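Local coordinates for protein Pbp related beta-lactamase (PDB 2QMI) that probably acts as a serine peptidase of the penicillin-binding protein and beta-lactamase family, assembled into a self-compartmentalizing octamer, at residues V99-L104 against V166-I171. Sequence-based numbering, arbitrary orientation.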
ATOM      1  N   VAL A  99      30.467 -45.751  14.449  1.00 24.03           N
ATOM      2  CA  VAL A  99      29.466 -45.130  15.310  1.00 23.61           C
ATOM      3  C   VAL A  99      28.726 -46.296  15.968  1.00 23.05           C
ATOM      4  O   VAL A  99      28.266 -47.209  15.279  1.00 23.19           O
ATOM      5  CB  VAL A  99      28.453 -44.283  14.496  1.00 23.84           C
ATOM      6  CG1 VAL A  99      27.289 -43.874  15.383  1.00 24.32           C
ATOM      7  CG2 VAL A  99      29.136 -43.051  13.920  1.00 21.67           C
ATOM      8  N   THR A 100      28.615 -46.270  17.295  1.00 23.42           N
ATOM      9  CA  THR A 100      27.951 -47.353  18.025  1.00 21.93           C
ATOM     10  C   THR A 100      26.567 -46.975  18.541  1.00 22.72           C
ATOM     11  O   THR A 100      26.191 -45.799  18.529  1.00 23.53           O
ATOM     12  CB  THR A 100      28.778 -47.788  19.237  1.00 20.65           C
ATOM     13  OG1 THR A 100      28.801 -46.723  20.191  1.00 22.15           O
ATOM     14  CG2 THR A 100      30.205 -48.131  18.821  1.00 17.81           C
ATOM     15  N   VAL A 101      25.822 -47.976  19.010  1.00 22.28           N
ATOM     16  CA  VAL A 101      24.483 -47.758  19.554  1.00 23.36           C
ATOM     17  C   VAL A 101      24.568 -46.765  20.715  1.00 23.88           C
ATOM     18  O   VAL A 101      23.640 -45.994  20.969  1.00 23.38           O
ATOM     19  CB  VAL A 101      23.864 -49.076  20.085  1.00 24.86           C
ATOM     20  CG1 VAL A 101      22.466 -48.809  20.634  1.00 24.86           C
ATOM     21  CG2 VAL A 101      23.807 -50.114  18.973  1.00 25.51           C
ATOM     22  N   HIS A 102      25.696 -46.804  21.416  1.00 22.54           N
ATOM     23  CA  HIS A 102      25.950 -45.924  22.543  1.00 22.83           C
ATOM     24  C   HIS A 102      26.096 -44.494  22.046  1.00 22.60           C
ATOM     25  O   HIS A 102      25.539 -43.570  22.637  1.00 23.01           O
ATOM     26  CB  HIS A 102      27.236 -46.348  23.260  1.00 22.80           C
ATOM     27  CG  HIS A 102      27.691 -45.380  24.305  1.00 22.48           C
ATOM     28  ND1 HIS A 102      27.040 -45.226  25.510  1.00 22.23           N
ATOM     29  CD2 HIS A 102      28.723 -44.503  24.318  1.00 22.42           C
ATOM     30  CE1 HIS A 102      27.653 -44.296  26.220  1.00 22.32           C
ATOM     31  NE2 HIS A 102      28.677 -43.842  25.520  1.00 22.30           N
ATOM     32  N   HIS A 103      26.858 -44.316  20.967  1.00 22.26           N
ATOM     33  CA  HIS A 103      27.061 -42.989  20.393  1.00 21.12           C
ATOM     34  C   HIS A 103      25.723 -42.338  20.026  1.00 21.49           C
ATOM     35  O   HIS A 103      25.493 -41.169  20.338  1.00 21.92           O
ATOM     36  CB  HIS A 103      27.948 -43.060  19.140  1.00 22.18           C
ATOM     37  CG  HIS A 103      29.359 -43.491  19.409  1.00 23.32           C
ATOM     38  ND1 HIS A 103      30.100 -43.007  20.467  1.00 23.87           N
ATOM     39  CD2 HIS A 103      30.173 -44.340  18.740  1.00 23.52           C
ATOM     40  CE1 HIS A 103      31.308 -43.542  20.439  1.00 23.58           C
ATOM     41  NE2 HIS A 103      31.379 -44.354  19.400  1.00 24.39           N
ATOM     42  N   LEU A 104      24.848 -43.092  19.366  1.00 19.72           N
ATOM     43  CA  LEU A 104      23.542 -42.570  18.964  1.00 20.39           C
ATOM     44  C   LEU A 104      22.697 -42.172  20.170  1.00 20.00           C
ATOM     45  O   LEU A 104      22.039 -41.137  20.163  1.00 20.31           O
ATOM     46  CB  LEU A 104      22.773 -43.606  18.134  1.00 18.20           C
ATOM     47  CG  LEU A 104      23.337 -44.057  16.783  1.00 18.08           C
ATOM     48  CD1 LEU A 104      22.377 -45.068  16.151  1.00 16.94           C
ATOM     49  CD2 LEU A 104      23.529 -42.862  15.868  1.00 16.60           C
ATOM     50  N   VAL A 166      16.100 -41.985  15.006  1.00 21.03           N
ATOM     51  CA  VAL A 166      15.337 -42.585  13.929  1.00 20.94           C
ATOM     52  C   VAL A 166      16.057 -43.906  13.643  1.00 21.32           C
ATOM     53  O   VAL A 166      15.422 -44.943  13.430  1.00 21.57           O
ATOM     54  CB  VAL A 166      15.343 -41.697  12.666  1.00 21.77           C
ATOM     55  CG1 VAL A 166      14.810 -42.486  11.464  1.00 19.76           C
ATOM     56  CG2 VAL A 166      14.483 -40.455  12.909  1.00 18.55           C
ATOM     57  N   LEU A 167      17.389 -43.857  13.669  1.00 21.21           N
ATOM     58  CA  LEU A 167      18.221 -45.033  13.438  1.00 20.88           C
ATOM     59  C   LEU A 167      18.021 -46.054  14.558  1.00 21.76           C
ATOM     60  O   LEU A 167      17.946 -47.258  14.301  1.00 22.05           O
ATOM     61  CB  LEU A 167      19.694 -44.626  13.340  1.00 21.16           C
ATOM     62  CG  LEU A 167      20.040 -43.821  12.079  1.00 21.70           C
ATOM     63  CD1 LEU A 167      21.441 -43.236  12.188  1.00 20.23           C
ATOM     64  CD2 LEU A 167      19.922 -44.718  10.863  1.00 21.78           C
ATOM     65  N   LEU A 168      17.939 -45.567  15.797  1.00 21.37           N
ATOM     66  CA  LEU A 168      17.706 -46.427  16.953  1.00 21.04           C
ATOM     67  C   LEU A 168      16.367 -47.126  16.772  1.00 20.27           C
ATOM     68  O   LEU A 168      16.187 -48.262  17.204  1.00 21.26           O
ATOM     69  CB  LEU A 168      17.674 -45.609  18.248  1.00 20.92           C
ATOM     70  CG  LEU A 168      18.995 -45.126  18.850  1.00 22.35           C
ATOM     71  CD1 LEU A 168      18.709 -44.239  20.065  1.00 23.69           C
ATOM     72  CD2 LEU A 168      19.841 -46.327  19.254  1.00 22.61           C
ATOM     73  N   GLY A 169      15.423 -46.440  16.137  1.00 20.56           N
ATOM     74  CA  GLY A 169      14.118 -47.033  15.896  1.00 22.11           C
ATOM     75  C   GLY A 169      14.221 -48.183  14.902  1.00 23.44           C
ATOM     76  O   GLY A 169      13.509 -49.185  15.011  1.00 24.03           O
ATOM     77  N   LYS A 170      15.116 -48.036  13.930  1.00 22.43           N
ATOM     78  CA  LYS A 170      15.330 -49.051  12.907  1.00 22.97           C
ATOM     79  C   LYS A 170      16.097 -50.238  13.494  1.00 23.35           C
ATOM     80  O   LYS A 170      15.867 -51.386  13.123  1.00 22.11           O
ATOM     81  CB  LYS A 170      16.110 -48.448  11.731  1.00 24.74           C
ATOM     82  CG  LYS A 170      16.293 -49.394  10.544  1.00 26.55           C
ATOM     83  CD  LYS A 170      14.960 -49.976  10.110  1.00 28.97           C
ATOM     84  CE  LYS A 170      13.984 -48.892   9.698  1.00 31.29           C
ATOM     85  NZ  LYS A 170      12.606 -49.453   9.501  1.00 34.59           N
ATOM     86  N   ILE A 171      17.020 -49.950  14.405  1.00 23.10           N
ATOM     87  CA  ILE A 171      17.794 -50.997  15.057  1.00 23.01           C
ATOM     88  C   ILE A 171      16.836 -51.868  15.874  1.00 24.27           C
ATOM     89  O   ILE A 171      16.969 -53.094  15.916  1.00 23.81           O
ATOM     90  CB  ILE A 171      18.876 -50.385  15.971  1.00 21.54           C
ATOM     91  CG1 ILE A 171      19.969 -49.760  15.102  1.00 20.62           C
ATOM     92  CG2 ILE A 171      19.454 -51.444  16.891  1.00 21.80           C
ATOM     93  CD1 ILE A 171      21.095 -49.127  15.862  1.00 20.34           C
TER
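Leu-104 reaches across to three side chains of the helix 162-176, its CD1 tip and its CB touching different residues. CD1 of Leu-104 meets CB of Leu-167 at 3.9 Å, the two leucine side chains crossing at about a right angle, and approaches CD1 of Ile-171 at 4.3 Å. Nearer the backbone, CB of Leu-104 lies against CG of Leu-168 at 4.1 Å. One turn earlier Val-101 completes the patch with both branches: CG1 of Val-101, anti to the backbone N (chi1 -180°), touches CD2 of Leu-168 at 3.9 Å, while CG2 rests near CD1 of Ile-171 at 4.2 Å. No hydrogen bond joins the segments. This is helix-helix packing in the helical part of the fold, as in serine beta-lactamases and penicillin-binding proteins, where the short helix 101-105 meets one much longer. Leu-168 and Val-101 also both touch Ile-69 of helix 61-74, at whose start lie Ser-59 and Lys-62 of a probable SxxK motif, so that three helices share one apolar core. Leu-167 also touches Ile-140 of helix 136-142. Just before Val-101, Thr-100 N-caps the short helix: OG1 of Thr-100 accepts from His-103 N at 3.2 Å (159° at the hydrogen) and, weakly, from His-102 N.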